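Local atomic coordinates of beta-1,4-galactanase (Thielavia heterothallica, PDB entry 1HJS), a protein that hydrolyses (1->4)-beta-D-galactosidic linkages in type I arabinogalactans, as a family 53 glycoside hydrolase of clan GH-A. Residues S10-E15 / I63-R68; R47-P52 / D84-P89; Y214-S219 / N247-C252. One frame throughout, in Å; residues are numbered along the deposited sequence.

Contacts 1 and 2 adjoin, their centres about 16 Å apart, and their segments alternate along the chain; Ser10 OG of contact 1 lies 2.9 Å from Arg47 N of contact 2, a probable hydrogen bond. Contact 3 stands apart, its centre about 24 Å from that of contact 2 and about 26 Å from that of contact 1. All three approach the catalytic centre. The side chain of Tyr214 is about 3 Å from that of Glu245, the assigned nucleophile, and that of Arg47 about 7 Å from it. The side chain of Trp86 comes within about 9 Å of that of Glu135, the assigned proton donor. Contact 1 reaches the site at one end, the side chain of Ser10 about 9 Å from that of Glu245.

Contact 1 of 3, residues S10-E15 / I63-R68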
ATOM      1  N   SER A  10      -7.367   3.666   5.083  1.00  9.75           N
ATOM      2  CA  SER A  10      -6.813   4.635   6.030  1.00 10.56           C
ATOM      3  C   SER A  10      -7.689   5.826   6.403  1.00 10.38           C
ATOM      4  O   SER A  10      -7.777   6.188   7.575  1.00 10.97           O
ATOM      5  CB  SER A  10      -5.467   5.156   5.515  1.00 10.15           C
ATOM      6  OG  SER A  10      -4.575   4.090   5.235  1.00  9.99           O
ATOM      7  N   SER A  11      -8.331   6.433   5.411  1.00 10.54           N
ATOM      8  CA  SER A  11      -9.173   7.608   5.638  1.00 10.71           C
ATOM      9  C   SER A  11     -10.505   7.353   6.342  1.00 11.09           C
ATOM     10  O   SER A  11     -11.256   8.299   6.583  1.00 10.94           O
ATOM     11  CB  SER A  11      -9.484   8.272   4.303  1.00 10.70           C
ATOM     12  OG  SER A  11     -10.353   7.441   3.551  1.00  9.49           O
ATOM     13  N   VAL A  12     -10.808   6.098   6.663  1.00 10.76           N
ATOM     14  CA  VAL A  12     -12.089   5.779   7.294  1.00 11.19           C
ATOM     15  C   VAL A  12     -12.536   6.707   8.431  1.00 11.96           C
ATOM     16  O   VAL A  12     -13.626   7.274   8.362  1.00 11.99           O
ATOM     17  CB  VAL A  12     -12.132   4.306   7.781  1.00 10.99           C
ATOM     18  CG1 VAL A  12     -11.037   4.042   8.804  1.00 11.63           C
ATOM     19  CG2 VAL A  12     -13.519   3.999   8.370  1.00 10.43           C
ATOM     20  N   VAL A  13     -11.716   6.871   9.464  1.00 12.45           N
ATOM     21  CA  VAL A  13     -12.094   7.733  10.582  1.00 12.81           C
ATOM     22  C   VAL A  13     -12.147   9.206  10.177  1.00 13.34           C
ATOM     23  O   VAL A  13     -12.979   9.967  10.669  1.00 13.11           O
ATOM     24  CB  VAL A  13     -11.134   7.543  11.788  1.00 13.37           C
ATOM     25  CG1 VAL A  13     -11.302   8.683  12.790  1.00 12.87           C
ATOM     26  CG2 VAL A  13     -11.441   6.214  12.470  1.00 13.43           C
ATOM     27  N   VAL A  14     -11.258   9.611   9.276  1.00 13.32           N
ATOM     28  CA  VAL A  14     -11.260  10.994   8.816  1.00 13.84           C
ATOM     29  C   VAL A  14     -12.614  11.283   8.168  1.00 13.79           C
ATOM     30  O   VAL A  14     -13.219  12.330   8.402  1.00 13.85           O
ATOM     31  CB  VAL A  14     -10.130  11.248   7.785  1.00 13.91           C
ATOM     32  CG1 VAL A  14     -10.306  12.619   7.137  1.00 14.96           C
ATOM     33  CG2 VAL A  14      -8.775  11.182   8.476  1.00 14.39           C
ATOM     34  N   GLU A  15     -13.091  10.338   7.361  1.00 14.12           N
ATOM     35  CA  GLU A  15     -14.373  10.493   6.680  1.00 14.48           C
ATOM     36  C   GLU A  15     -15.570  10.397   7.621  1.00 14.38           C
ATOM     37  O   GLU A  15     -16.528  11.154   7.484  1.00 13.95           O
ATOM     38  CB  GLU A  15     -14.505   9.455   5.564  1.00 14.90           C
ATOM     39  CG  GLU A  15     -13.655   9.767   4.341  1.00 15.89           C
ATOM     40  CD  GLU A  15     -14.160  10.975   3.562  1.00 16.42           C
ATOM     41  OE1 GLU A  15     -14.352  12.050   4.168  1.00 17.30           O
ATOM     42  OE2 GLU A  15     -14.362  10.847   2.335  1.00 16.40           O
ATOM     43  N   ILE A  63      -4.075   2.092  15.479  1.00 12.60           N
ATOM     44  CA  ILE A  63      -4.424   1.021  16.402  1.00 13.01           C
ATOM     45  C   ILE A  63      -5.940   0.993  16.561  1.00 12.72           C
ATOM     46  O   ILE A  63      -6.552  -0.072  16.612  1.00 13.14           O
ATOM     47  CB  ILE A  63      -3.734   1.219  17.779  1.00 13.74           C
ATOM     48  CG1 ILE A  63      -2.243   0.893  17.642  1.00 14.00           C
ATOM     49  CG2 ILE A  63      -4.389   0.326  18.838  1.00 14.06           C
ATOM     50  CD1 ILE A  63      -1.416   1.203  18.870  1.00 14.30           C
ATOM     51  N   ALA A  64      -6.552   2.170  16.606  1.00 13.02           N
ATOM     52  CA  ALA A  64      -8.003   2.249  16.753  1.00 12.51           C
ATOM     53  C   ALA A  64      -8.733   1.566  15.592  1.00 12.72           C
ATOM     54  O   ALA A  64      -9.639   0.757  15.816  1.00 11.97           O
ATOM     55  CB  ALA A  64      -8.443   3.702  16.870  1.00 12.66           C
ATOM     56  N   ILE A  65      -8.353   1.875  14.353  1.00 11.61           N
ATOM     57  CA  ILE A  65      -9.040   1.242  13.232  1.00 11.67           C
ATOM     58  C   ILE A  65      -8.593  -0.200  13.019  1.00 11.63           C
ATOM     59  O   ILE A  65      -9.359  -1.015  12.511  1.00 11.31           O
ATOM     60  CB  ILE A  65      -8.900   2.055  11.919  1.00 11.46           C
ATOM     61  CG1 ILE A  65      -7.433   2.196  11.510  1.00 12.13           C
ATOM     62  CG2 ILE A  65      -9.521   3.434  12.109  1.00 11.37           C
ATOM     63  CD1 ILE A  65      -7.258   2.904  10.168  1.00 11.69           C
ATOM     64  N   ALA A  66      -7.368  -0.524  13.425  1.00 11.76           N
ATOM     65  CA  ALA A  66      -6.884  -1.898  13.292  1.00 12.08           C
ATOM     66  C   ALA A  66      -7.737  -2.814  14.177  1.00 12.79           C
ATOM     67  O   ALA A  66      -8.049  -3.940  13.795  1.00 12.45           O
ATOM     68  CB  ALA A  66      -5.418  -1.994  13.695  1.00 11.74           C
ATOM     69  N   LYS A  67      -8.100  -2.329  15.364  1.00 13.43           N
ATOM     70  CA  LYS A  67      -8.940  -3.107  16.274  1.00 13.99           C
ATOM     71  C   LYS A  67     -10.291  -3.355  15.613  1.00 14.03           C
ATOM     72  O   LYS A  67     -10.855  -4.437  15.729  1.00 14.01           O
ATOM     73  CB  LYS A  67      -9.139  -2.362  17.599  1.00 15.15           C
ATOM     74  CG  LYS A  67      -7.935  -2.376  18.517  1.00 16.76           C
ATOM     75  CD  LYS A  67      -8.186  -1.475  19.707  1.00 18.90           C
ATOM     76  CE  LYS A  67      -7.043  -1.528  20.696  1.00 20.84           C
ATOM     77  NZ  LYS A  67      -7.250  -0.569  21.828  1.00 22.77           N
ATOM     78  N   ARG A  68     -10.801  -2.348  14.910  1.00 13.66           N
ATOM     79  CA  ARG A  68     -12.088  -2.467  14.234  1.00 13.73           C
ATOM     80  C   ARG A  68     -11.990  -3.473  13.098  1.00 13.33           C
ATOM     81  O   ARG A  68     -12.905  -4.271  12.881  1.00 12.30           O
ATOM     82  CB  ARG A  68     -12.539  -1.105  13.693  1.00 13.33           C
ATOM     83  CG  ARG A  68     -13.086  -0.174  14.769  1.00 13.56           C
ATOM     84  CD  ARG A  68     -13.334   1.230  14.222  1.00 13.62           C
ATOM     85  NE  ARG A  68     -14.214   1.228  13.058  1.00 13.49           N
ATOM     86  CZ  ARG A  68     -14.573   2.321  12.394  1.00 13.78           C
ATOM     87  NH1 ARG A  68     -14.128   3.517  12.776  1.00 12.15           N
ATOM     88  NH2 ARG A  68     -15.376   2.222  11.342  1.00 12.92           N
TER
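Two salt bridges grip Arg68 NH2, one to Glu16 OE2 and one to Glu33 OE1. Two carboxylates around one guanidinium nitrogen would be expected to keep the arginine charged, and between them they fix the direction of the group. Its chain leaves the helix with CG anti to the carbonyl carbon and then bends at chi3 (55°), which turns the guanidinium toward the valines of residues 10-15. NH2 meets Val12 CG2 tip to tip at 3.9 Å, while NH1 lies 3.8 Å from Val13 CG2; both methyls approach the flat group obliquely.

Beside the arginine, one turn earlier in the helix, Ile65 provides the apolar half of the contact. Its chi1 of 61° sets CG1 in the crowded position between the backbone N and the carbonyl carbon, so CG2 stands anti to the carbonyl carbon and points at the valines. Ile65 CG2 is squeezed against Val13 CG2 at 3.4 Å, tighter than usual for two carbons, and also touches Val12 CG1 at 3.7 Å. Val12 likewise adopts the crowded rotamer for CG1 (chi1 60°), which divides its branches: CG1 slides past the isoleucine and CG2 reaches the arginine. At the other branch, Ile65 CD1 comes to 4.2 Å from Ser10 O, whose hydrogen-bond partner is Tyr61 OH.

The contact thus joins the short helix 12-17, which follows the first barrel strand, 4-8, to helix 59-71, which connects strands 43-48 and 75-80 in a beta-alpha-beta crossover of the TIM barrel. On its inner side Ile65 also packs on Gln46 of strand 43-48.

Contact 2 of 3, residues R47-P52 / D84-P89. With SO4 (sulfate ion), chain F.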
ATOM      1  N   ARG A  47      -1.928   3.441   6.280  1.00 10.16           N
ATOM      2  CA  ARG A  47      -0.694   4.215   6.280  1.00 10.40           C
ATOM      3  C   ARG A  47      -0.414   4.730   7.682  1.00 10.81           C
ATOM      4  O   ARG A  47      -1.314   5.204   8.376  1.00 10.88           O
ATOM      5  CB  ARG A  47      -0.779   5.395   5.300  1.00 10.24           C
ATOM      6  CG  ARG A  47      -2.013   6.276   5.453  1.00  9.47           C
ATOM      7  CD  ARG A  47      -1.961   7.475   4.504  1.00 10.27           C
ATOM      8  NE  ARG A  47      -3.245   8.172   4.433  1.00  9.81           N
ATOM      9  CZ  ARG A  47      -4.268   7.787   3.674  1.00 10.38           C
ATOM     10  NH1 ARG A  47      -4.163   6.714   2.902  1.00  9.95           N
ATOM     11  NH2 ARG A  47      -5.413   8.461   3.708  1.00 10.69           N
ATOM     12  N   VAL A  48       0.845   4.629   8.097  1.00 11.01           N
ATOM     13  CA  VAL A  48       1.244   5.087   9.417  1.00 11.57           C
ATOM     14  C   VAL A  48       2.261   6.212   9.300  1.00 11.74           C
ATOM     15  O   VAL A  48       3.300   6.054   8.665  1.00 11.67           O
ATOM     16  CB  VAL A  48       1.879   3.943  10.239  1.00 11.48           C
ATOM     17  CG1 VAL A  48       2.312   4.464  11.609  1.00 12.36           C
ATOM     18  CG2 VAL A  48       0.891   2.798  10.387  1.00 12.18           C
ATOM     19  N   TRP A  49       1.947   7.352   9.904  1.00 11.86           N
ATOM     20  CA  TRP A  49       2.851   8.490   9.901  1.00 12.10           C
ATOM     21  C   TRP A  49       3.415   8.614  11.314  1.00 13.03           C
ATOM     22  O   TRP A  49       2.764   8.229  12.287  1.00 13.09           O
ATOM     23  CB  TRP A  49       2.113   9.764   9.473  1.00 12.10           C
ATOM     24  CG  TRP A  49       1.685   9.731   8.020  1.00 11.56           C
ATOM     25  CD1 TRP A  49       2.005   8.777   7.087  1.00 12.24           C
ATOM     26  CD2 TRP A  49       0.881  10.702   7.336  1.00 11.54           C
ATOM     27  NE1 TRP A  49       1.450   9.099   5.867  1.00 11.19           N
ATOM     28  CE2 TRP A  49       0.757  10.273   5.992  1.00 12.20           C
ATOM     29  CE3 TRP A  49       0.256  11.894   7.727  1.00 11.64           C
ATOM     30  CZ2 TRP A  49       0.029  10.997   5.036  1.00 12.24           C
ATOM     31  CZ3 TRP A  49      -0.471  12.615   6.772  1.00 12.40           C
ATOM     32  CH2 TRP A  49      -0.575  12.161   5.445  1.00 11.84           C
ATOM     33  N   VAL A  50       4.626   9.148  11.422  1.00 13.46           N
ATOM     34  CA  VAL A  50       5.300   9.264  12.710  1.00 13.36           C
ATOM     35  C   VAL A  50       4.667  10.231  13.706  1.00 14.49           C
ATOM     36  O   VAL A  50       4.178   9.804  14.759  1.00 14.90           O
ATOM     37  CB  VAL A  50       6.784   9.625  12.499  1.00 12.88           C
ATOM     38  CG1 VAL A  50       7.499   9.717  13.838  1.00 12.37           C
ATOM     39  CG2 VAL A  50       7.435   8.574  11.607  1.00 12.77           C
ATOM     40  N   ASN A  51       4.681  11.523  13.394  1.00 14.97           N
ATOM     41  CA  ASN A  51       4.095  12.529  14.281  1.00 17.09           C
ATOM     42  C   ASN A  51       3.287  13.590  13.548  1.00 17.13           C
ATOM     43  O   ASN A  51       3.570  14.782  13.661  1.00 17.82           O
ATOM     44  CB  ASN A  51       5.185  13.228  15.095  1.00 18.99           C
ATOM     45  CG  ASN A  51       5.621  12.423  16.293  1.00 21.04           C
ATOM     46  OD1 ASN A  51       4.822  12.149  17.192  1.00 22.80           O
ATOM     47  ND2 ASN A  51       6.895  12.040  16.322  1.00 22.14           N
ATOM     48  N   PRO A  52       2.263  13.175  12.792  1.00 17.12           N
ATOM     49  CA  PRO A  52       1.469  14.177  12.078  1.00 17.16           C
ATOM     50  C   PRO A  52       0.856  15.160  13.073  1.00 18.15           C
ATOM     51  O   PRO A  52       0.355  14.762  14.121  1.00 17.54           O
ATOM     52  CB  PRO A  52       0.424  13.334  11.354  1.00 16.92           C
ATOM     53  CG  PRO A  52       0.249  12.156  12.268  1.00 16.62           C
ATOM     54  CD  PRO A  52       1.674  11.833  12.653  1.00 16.47           C
ATOM     55  N   ASP A  84       6.324  12.288   8.659  1.00 12.75           N
ATOM     56  CA  ASP A  84       5.186  12.842   9.384  1.00 12.56           C
ATOM     57  C   ASP A  84       4.068  13.103   8.388  1.00 12.32           C
ATOM     58  O   ASP A  84       2.955  13.451   8.774  1.00 11.98           O
ATOM     59  CB  ASP A  84       5.531  14.165  10.070  1.00 12.77           C
ATOM     60  CG  ASP A  84       6.537  14.006  11.187  1.00 13.57           C
ATOM     61  OD1 ASP A  84       6.510  12.967  11.881  1.00 13.45           O
ATOM     62  OD2 ASP A  84       7.342  14.937  11.380  1.00 13.50           O
ATOM     63  N   THR A  85       4.372  12.928   7.105  1.00 12.36           N
ATOM     64  CA  THR A  85       3.388  13.170   6.054  1.00 12.49           C
ATOM     65  C   THR A  85       3.567  12.205   4.874  1.00 12.59           C
ATOM     66  O   THR A  85       4.382  11.284   4.938  1.00 12.26           O
ATOM     67  CB  THR A  85       3.495  14.637   5.558  1.00 13.22           C
ATOM     68  OG1 THR A  85       2.387  14.944   4.706  1.00 14.45           O
ATOM     69  CG2 THR A  85       4.796  14.848   4.799  1.00 13.14           C
ATOM     70  N   TRP A  86       2.802  12.424   3.804  1.00 12.08           N
ATOM     71  CA  TRP A  86       2.850  11.570   2.617  1.00 11.99           C
ATOM     72  C   TRP A  86       4.256  11.265   2.120  1.00 11.93           C
ATOM     73  O   TRP A  86       5.052  12.172   1.876  1.00 12.16           O
ATOM     74  CB  TRP A  86       2.081  12.205   1.451  1.00 11.92           C
ATOM     75  CG  TRP A  86       0.654  12.557   1.743  1.00 12.24           C
ATOM     76  CD1 TRP A  86       0.165  13.782   2.089  1.00 13.18           C
ATOM     77  CD2 TRP A  86      -0.465  11.667   1.718  1.00 12.67           C
ATOM     78  NE1 TRP A  86      -1.200  13.712   2.282  1.00 12.34           N
ATOM     79  CE2 TRP A  86      -1.609  12.424   2.061  1.00 12.82           C
ATOM     80  CE3 TRP A  86      -0.613  10.303   1.440  1.00 12.13           C
ATOM     81  CZ2 TRP A  86      -2.884  11.859   2.134  1.00 12.83           C
ATOM     82  CZ3 TRP A  86      -1.883   9.741   1.512  1.00 13.21           C
ATOM     83  CH2 TRP A  86      -3.001  10.520   1.857  1.00 12.92           C
ATOM     84  N   ALA A  87       4.554   9.982   1.954  1.00 12.00           N
ATOM     85  CA  ALA A  87       5.852   9.578   1.436  1.00 11.98           C
ATOM     86  C   ALA A  87       5.640   8.960   0.057  1.00 12.31           C
ATOM     87  O   ALA A  87       4.793   8.085  -0.118  1.00 12.18           O
ATOM     88  CB  ALA A  87       6.517   8.564   2.374  1.00 12.89           C
ATOM     89  N   ASP A  88       6.395   9.443  -0.924  1.00 12.56           N
ATOM     90  CA  ASP A  88       6.322   8.926  -2.287  1.00 13.40           C
ATOM     91  C   ASP A  88       7.687   9.156  -2.947  1.00 13.18           C
ATOM     92  O   ASP A  88       8.605   9.663  -2.304  1.00 13.73           O
ATOM     93  CB  ASP A  88       5.183   9.606  -3.069  1.00 13.44           C
ATOM     94  CG  ASP A  88       5.263  11.117  -3.041  1.00 14.55           C
ATOM     95  OD1 ASP A  88       6.330  11.673  -3.366  1.00 13.88           O
ATOM     96  OD2 ASP A  88       4.242  11.750  -2.696  1.00 16.43           O
ATOM     97  N   PRO A  89       7.849   8.780  -4.226  1.00 13.40           N
ATOM     98  CA  PRO A  89       9.148   8.979  -4.882  1.00 13.48           C
ATOM     99  C   PRO A  89       9.666  10.417  -4.923  1.00 13.38           C
ATOM    100  O   PRO A  89      10.854  10.640  -5.149  1.00 13.74           O
ATOM    101  CB  PRO A  89       8.920   8.414  -6.284  1.00 13.54           C
ATOM    102  CG  PRO A  89       7.895   7.338  -6.048  1.00 13.51           C
ATOM    103  CD  PRO A  89       6.931   8.034  -5.105  1.00 13.95           C
TER
HETATM  104  S   SO4 F 701       9.341   9.741  17.635  1.00 44.83           S
HETATM  105  O1  SO4 F 701       9.478   8.304  16.896  1.00 44.53           O
HETATM  106  O2  SO4 F 701      10.298   9.698  18.725  1.00 44.47           O
HETATM  107  O3  SO4 F 701       9.578  10.706  16.786  1.00 44.37           O
HETATM  108  O4  SO4 F 701       8.007   9.697  18.180  1.00 44.45           O
HETATM  109  O   HOH W   1       8.147  13.325  14.319  1.00 12.40           O
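Arg47 sits in strand 43-48 of the TIM barrel, and the residues from Trp49 on form a loop that meets the one following the next strand, 75-80. CG of Arg47 takes the crowded position between the backbone N and the carbonyl carbon, and the chain then runs extended, so that Trp86 CH2 lies over one face of the guanidinium, toward its rim. Arg47 NE is 3.5 Å from Trp86 CH2, with the two planes 37° apart; NH2 makes a salt bridge with Glu297.

Trp49 is the centrepiece, laying one face of its indole on the backbone, with Thr85 C and Trp86 N over it. Thr85 CA makes a CH-pi contact over its six-membered ring, 3.7 Å from the centroid. The edge of the same indole is driven into the face of Trp86 in a T-shaped pair, with Trp49 CZ2 3.4 Å from Trp86 CD2 and the planes at 77°. The two tryptophans thereby tie the loops together on the same side of the barrel as the catalytic residues.

Val50 leans its CB on Asp84 OD1, and Asn51 N-H donates to that oxygen at 2.8 Å, bent to 140° and from above the carboxylate plane. A water supports the same grip, accepting from Asn51 ND2 and donating to Asp84 OD1, while the other carboxylate oxygen accepts from Ala96 N. Asn51 ND2 also donates to a sulfate ion, probably a crystallisation component. Finally, Pro52 CB lies in the plane of the Trp49 ring, at its edge, and 3.6 Å from Asp84 O.

Contact 3 of 3, residues Y214-S219 / N247-C252; sequences YPFYSS and NWPISC
With chi1 of -72° in Tyr214 and -87° in Asn247, each CG stands anti to its carbonyl carbon, so the two side chains run side by side in the same direction. The amide is turned 73° against the phenol ring and meets it at the edge, Tyr214 CE1 lying 3.6 Å from Asn247 CG. Tyr214 OH and Asn247 ND2 are both engaged beyond the contact: ND2 bonds to Trp296 O, and the hydroxyl to OE1 of Glu245, the assigned nucleophile, a bond that would help orient the carboxylate and could shift its ionisation. Residues 214-219 and 247-252 lie in loops that follow barrel strands 208-212 and 240-245 at the catalytic end of the TIM barrel.

Phe216 approaches from another side, its CZ 3.6 Å from Asn247 CB, again edge-on, and its CD2 brushes Pro249 CD. Trp248 has CG anti to the backbone N, which swings the indole round to Pro215; CE3 is 3.7 Å from Pro215 CG. Farther along, Ile250 and Ser251 form a classic beta bulge opposite Asp312, and Cys252 is disulfide-bonded to Cys310. Asn247 O, buried without a hydrogen-bonding partner in the model, rests 3.2 Å from Pro215 CD.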
ATOM      1  N   TYR A 214      -0.946   2.060 -11.285  1.00 11.20           N
ATOM      2  CA  TYR A 214      -2.029   2.970 -11.641  1.00 11.98           C
ATOM      3  C   TYR A 214      -2.058   3.136 -13.161  1.00 12.40           C
ATOM      4  O   TYR A 214      -1.010   3.139 -13.815  1.00 12.72           O
ATOM      5  CB  TYR A 214      -1.812   4.325 -10.970  1.00 11.61           C
ATOM      6  CG  TYR A 214      -2.051   4.319  -9.476  1.00 11.76           C
ATOM      7  CD1 TYR A 214      -3.345   4.261  -8.957  1.00 11.36           C
ATOM      8  CD2 TYR A 214      -0.984   4.388  -8.579  1.00 12.05           C
ATOM      9  CE1 TYR A 214      -3.571   4.276  -7.583  1.00 12.25           C
ATOM     10  CE2 TYR A 214      -1.203   4.403  -7.197  1.00 12.19           C
ATOM     11  CZ  TYR A 214      -2.498   4.350  -6.711  1.00 11.78           C
ATOM     12  OH  TYR A 214      -2.733   4.391  -5.354  1.00 12.63           O
ATOM     13  N   PRO A 215      -3.255   3.283 -13.740  1.00 12.60           N
ATOM     14  CA  PRO A 215      -3.365   3.438 -15.193  1.00 12.72           C
ATOM     15  C   PRO A 215      -3.359   4.869 -15.717  1.00 13.55           C
ATOM     16  O   PRO A 215      -3.287   5.077 -16.927  1.00 14.26           O
ATOM     17  CB  PRO A 215      -4.687   2.749 -15.491  1.00 12.86           C
ATOM     18  CG  PRO A 215      -5.539   3.227 -14.326  1.00 12.58           C
ATOM     19  CD  PRO A 215      -4.585   3.066 -13.132  1.00 12.82           C
ATOM     20  N   PHE A 216      -3.415   5.850 -14.824  1.00 13.43           N
ATOM     21  CA  PHE A 216      -3.498   7.242 -15.252  1.00 14.22           C
ATOM     22  C   PHE A 216      -2.324   8.185 -15.007  1.00 14.57           C
ATOM     23  O   PHE A 216      -2.518   9.399 -14.936  1.00 15.23           O
ATOM     24  CB  PHE A 216      -4.771   7.863 -14.668  1.00 13.27           C
ATOM     25  CG  PHE A 216      -5.063   7.433 -13.261  1.00 13.40           C
ATOM     26  CD1 PHE A 216      -4.139   7.649 -12.243  1.00 13.59           C
ATOM     27  CD2 PHE A 216      -6.264   6.808 -12.951  1.00 13.44           C
ATOM     28  CE1 PHE A 216      -4.409   7.246 -10.927  1.00 13.77           C
ATOM     29  CE2 PHE A 216      -6.542   6.402 -11.639  1.00 13.97           C
ATOM     30  CZ  PHE A 216      -5.612   6.624 -10.629  1.00 13.33           C
ATOM     31  N   TYR A 217      -1.117   7.647 -14.896  1.00 15.02           N
ATOM     32  CA  TYR A 217       0.064   8.482 -14.684  1.00 15.52           C
ATOM     33  C   TYR A 217       1.080   8.278 -15.801  1.00 16.33           C
ATOM     34  O   TYR A 217       2.166   8.860 -15.777  1.00 16.20           O
ATOM     35  CB  TYR A 217       0.718   8.163 -13.340  1.00 15.80           C
ATOM     36  CG  TYR A 217      -0.108   8.576 -12.146  1.00 16.12           C
ATOM     37  CD1 TYR A 217      -0.567   9.889 -12.013  1.00 16.67           C
ATOM     38  CD2 TYR A 217      -0.434   7.661 -11.144  1.00 16.45           C
ATOM     39  CE1 TYR A 217      -1.328  10.280 -10.917  1.00 17.03           C
ATOM     40  CE2 TYR A 217      -1.198   8.042 -10.042  1.00 16.30           C
ATOM     41  CZ  TYR A 217      -1.640   9.350  -9.934  1.00 16.80           C
ATOM     42  OH  TYR A 217      -2.392   9.729  -8.849  1.00 16.76           O
ATOM     43  N   SER A 218       0.715   7.449 -16.776  1.00 16.29           N
ATOM     44  CA  SER A 218       1.587   7.137 -17.905  1.00 16.98           C
ATOM     45  C   SER A 218       0.978   6.022 -18.738  1.00 16.91           C
ATOM     46  O   SER A 218       0.495   5.028 -18.199  1.00 16.74           O
ATOM     47  CB  SER A 218       2.967   6.691 -17.411  1.00 17.11           C
ATOM     48  OG  SER A 218       3.720   6.106 -18.465  1.00 18.24           O
ATOM     49  N   SER A 219       1.005   6.185 -20.057  1.00 16.71           N
ATOM     50  CA  SER A 219       0.459   5.174 -20.955  1.00 16.75           C
ATOM     51  C   SER A 219       1.344   3.928 -20.973  1.00 16.63           C
ATOM     52  O   SER A 219       0.968   2.900 -21.539  1.00 16.37           O
ATOM     53  CB  SER A 219       0.333   5.739 -22.376  1.00 17.05           C
ATOM     54  OG  SER A 219       1.590   6.168 -22.862  1.00 16.40           O
ATOM     55  N   ASN A 247      -6.031   1.775  -8.786  1.00 11.26           N
ATOM     56  CA  ASN A 247      -7.297   2.493  -8.928  1.00 11.76           C
ATOM     57  C   ASN A 247      -7.787   2.336 -10.368  1.00 12.00           C
ATOM     58  O   ASN A 247      -6.998   2.058 -11.273  1.00 11.33           O
ATOM     59  CB  ASN A 247      -7.099   4.006  -8.741  1.00 11.51           C
ATOM     60  CG  ASN A 247      -7.181   4.478  -7.297  1.00 11.58           C
ATOM     61  OD1 ASN A 247      -6.928   5.652  -7.027  1.00 11.36           O
ATOM     62  ND2 ASN A 247      -7.546   3.590  -6.375  1.00 10.86           N
ATOM     63  N   TRP A 248      -9.092   2.509 -10.557  1.00 12.13           N
ATOM     64  CA  TRP A 248      -9.704   2.536 -11.883  1.00 12.52           C
ATOM     65  C   TRP A 248     -10.862   3.511 -11.724  1.00 13.07           C
ATOM     66  O   TRP A 248     -11.664   3.396 -10.797  1.00 12.92           O
ATOM     67  CB  TRP A 248     -10.227   1.185 -12.365  1.00 12.12           C
ATOM     68  CG  TRP A 248     -10.746   1.333 -13.771  1.00 11.62           C
ATOM     69  CD1 TRP A 248     -12.044   1.524 -14.151  1.00 11.84           C
ATOM     70  CD2 TRP A 248      -9.962   1.428 -14.968  1.00 12.16           C
ATOM     71  NE1 TRP A 248     -12.116   1.736 -15.510  1.00 11.91           N
ATOM     72  CE2 TRP A 248     -10.853   1.682 -16.035  1.00 12.26           C
ATOM     73  CE3 TRP A 248      -8.588   1.330 -15.241  1.00 12.01           C
ATOM     74  CZ2 TRP A 248     -10.418   1.839 -17.359  1.00 12.56           C
ATOM     75  CZ3 TRP A 248      -8.153   1.484 -16.556  1.00 12.74           C
ATOM     76  CH2 TRP A 248      -9.069   1.737 -17.599  1.00 12.52           C
ATOM     77  N   PRO A 249     -10.964   4.489 -12.629  1.00 13.73           N
ATOM     78  CA  PRO A 249     -12.041   5.470 -12.518  1.00 13.68           C
ATOM     79  C   PRO A 249     -13.444   5.107 -12.965  1.00 14.46           C
ATOM     80  O   PRO A 249     -13.640   4.326 -13.903  1.00 14.33           O
ATOM     81  CB  PRO A 249     -11.485   6.663 -13.298  1.00 13.94           C
ATOM     82  CG  PRO A 249     -10.720   6.016 -14.386  1.00 14.67           C
ATOM     83  CD  PRO A 249     -10.035   4.830 -13.725  1.00 13.71           C
ATOM     84  N   ILE A 250     -14.423   5.671 -12.262  1.00 14.81           N
ATOM     85  CA  ILE A 250     -15.819   5.498 -12.632  1.00 16.09           C
ATOM     86  C   ILE A 250     -16.140   6.778 -13.404  1.00 16.25           C
ATOM     87  O   ILE A 250     -17.207   6.924 -13.994  1.00 16.60           O
ATOM     88  CB  ILE A 250     -16.760   5.357 -11.403  1.00 16.51           C
ATOM     89  CG1 ILE A 250     -16.581   6.523 -10.440  1.00 16.58           C
ATOM     90  CG2 ILE A 250     -16.504   4.029 -10.711  1.00 16.11           C
ATOM     91  CD1 ILE A 250     -17.524   6.457  -9.246  1.00 17.36           C
ATOM     92  N   SER A 251     -15.181   7.700 -13.397  1.00 16.21           N
ATOM     93  CA  SER A 251     -15.313   8.967 -14.110  1.00 16.67           C
ATOM     94  C   SER A 251     -13.944   9.607 -14.326  1.00 16.66           C
ATOM     95  O   SER A 251     -13.189   9.810 -13.376  1.00 15.45           O
ATOM     96  CB  SER A 251     -16.219   9.931 -13.338  1.00 17.18           C
ATOM     97  OG  SER A 251     -16.373  11.148 -14.049  1.00 19.19           O
ATOM     98  N   CYS A 252     -13.617   9.905 -15.580  1.00 16.60           N
ATOM     99  CA  CYS A 252     -12.340  10.530 -15.910  1.00 16.84           C
ATOM    100  C   CYS A 252     -12.483  11.396 -17.153  1.00 17.90           C
ATOM    101  O   CYS A 252     -11.910  11.095 -18.200  1.00 18.01           O
ATOM    102  CB  CYS A 252     -11.246   9.486 -16.175  1.00 16.49           C
ATOM    103  SG  CYS A 252      -9.615  10.299 -16.130  1.00 14.38           S
TER